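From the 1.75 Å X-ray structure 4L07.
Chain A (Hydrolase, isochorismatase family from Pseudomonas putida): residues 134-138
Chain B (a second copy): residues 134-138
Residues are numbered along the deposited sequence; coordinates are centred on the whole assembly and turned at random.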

# COMPACT_ATOMS: atom_id res chain seq x y z
N THR A 134 -8.14 -14.94 -4.06
CA THR A 134 -9.36 -15.73 -4.30
C THR A 134 -10.04 -15.34 -5.62
O THR A 134 -11.16 -15.78 -5.90
CB THR A 134 -10.39 -15.57 -3.15
OG1 THR A 134 -10.65 -14.17 -2.91
CG2 THR A 134 -9.89 -16.21 -1.87
N ASN A 135 -9.37 -14.52 -6.44
CA ASN A 135 -9.91 -14.07 -7.73
C ASN A 135 -11.28 -13.38 -7.59
O ASN A 135 -12.15 -13.50 -8.46
CB ASN A 135 -9.97 -15.26 -8.71
CG ASN A 135 -9.91 -14.84 -10.17
OD1 ASN A 135 -9.09 -14.00 -10.57
ND2 ASN A 135 -10.76 -15.46 -10.98
N THR A 136 -11.47 -12.67 -6.48
CA THR A 136 -12.69 -11.89 -6.24
C THR A 136 -12.78 -10.74 -7.24
O THR A 136 -11.79 -10.07 -7.50
CB THR A 136 -12.69 -11.33 -4.80
OG1 THR A 136 -12.62 -12.40 -3.87
CG2 THR A 136 -13.95 -10.50 -4.52
N ASP A 137 -13.98 -10.52 -7.79
CA ASP A 137 -14.19 -9.38 -8.68
C ASP A 137 -15.21 -8.36 -8.17
O ASP A 137 -15.23 -7.21 -8.63
CB ASP A 137 -14.51 -9.82 -10.13
CG ASP A 137 -15.75 -10.72 -10.23
OD1 ASP A 137 -16.58 -10.77 -9.30
OD2 ASP A 137 -15.89 -11.39 -11.28
N THR A 138 -16.03 -8.78 -7.21
CA THR A 138 -17.12 -7.94 -6.70
C THR A 138 -17.23 -8.12 -5.18
O THR A 138 -17.31 -9.25 -4.70
CB THR A 138 -18.46 -8.32 -7.35
OG1 THR A 138 -18.29 -8.38 -8.78
CG2 THR A 138 -19.56 -7.31 -7.01
N THR B 134 -8.56 -6.50 -13.80
CA THR B 134 -8.65 -7.40 -14.96
C THR B 134 -8.81 -8.87 -14.54
O THR B 134 -8.74 -9.77 -15.38
CB THR B 134 -7.41 -7.28 -15.88
OG1 THR B 134 -6.21 -7.47 -15.11
CG2 THR B 134 -7.36 -5.93 -16.58
N ASN B 135 -9.04 -9.11 -13.25
CA ASN B 135 -9.21 -10.47 -12.70
C ASN B 135 -8.02 -11.39 -13.04
O ASN B 135 -8.18 -12.59 -13.27
CB ASN B 135 -10.54 -11.06 -13.21
CG ASN B 135 -11.10 -12.13 -12.30
OD1 ASN B 135 -11.15 -11.98 -11.07
ND2 ASN B 135 -11.58 -13.22 -12.90
N THR B 136 -6.82 -10.80 -13.07
CA THR B 136 -5.58 -11.56 -13.29
C THR B 136 -5.32 -12.50 -12.12
O THR B 136 -5.49 -12.10 -10.96
CB THR B 136 -4.38 -10.60 -13.45
OG1 THR B 136 -4.62 -9.73 -14.56
CG2 THR B 136 -3.07 -11.35 -13.67
N ASP B 137 -4.92 -13.73 -12.41
CA ASP B 137 -4.55 -14.67 -11.35
C ASP B 137 -3.09 -15.13 -11.39
O ASP B 137 -2.56 -15.62 -10.39
CB ASP B 137 -5.51 -15.88 -11.28
CG ASP B 137 -5.59 -16.67 -12.59
OD1 ASP B 137 -4.71 -16.55 -13.46
OD2 ASP B 137 -6.57 -17.45 -12.73
N THR B 138 -2.44 -14.93 -12.54
CA THR B 138 -1.07 -15.40 -12.75
C THR B 138 -0.29 -14.36 -13.54
O THR B 138 -0.74 -13.92 -14.60
CB THR B 138 -1.07 -16.74 -13.52
OG1 THR B 138 -1.99 -17.65 -12.90
CG2 THR B 138 0.33 -17.37 -13.55

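Where do the two stretches meet? They meet chiefly at one residue from each copy, Asn A135 and Asn B135, whose CA atoms lie 6.2 Å apart across an exact two-fold axis. Each asparagine therefore faces its own symmetry mate. About 194 Å² is buried in all, counting both sides, and the asparagines supply most of it.

How are the asparagine side chains arranged to reach each other? The CA-to-CB bond points sideways to the partner stretch, but with chi1 in the t well the end of the side chain comes nearer, so the two carboxamides end up together. The backbone of both residues, at phi/psi of 56/34, lies in the left-handed region, which asparagine tolerates better than most residues with a side chain.

Which polar atoms come close? As modelled, OD1 of Asn A135 is 2.9 Å from OD1 of Asn B135, and it lies 3.2 Å from the backbone O of Asn B135. The amides are probably turned over in the model, which would set a nitrogen against that backbone oxygen; whether hydrogen bonds form here remains open. A carboxamide suits the place in that it carries both a donor and an acceptor.

What do the neighbouring residues add? Asp A137 directs its CA-to-CB bond toward the other copy, and its CB lies 4.1 Å from OD1 of Asn B135, a packing contact that the two-fold repeats. Thr A138 OG1 donates a hydrogen bond to Asp A137 OD1 at 3.0 Å, and both carboxylate oxygens have partners elsewhere in the structure. The CA-to-CB bond of Thr A136 points away, and the residue approaches through its backbone, with O 4.1 Å from OD1 of Asn B135. Thr A134 and Thr A138 bury nothing against the other stretch.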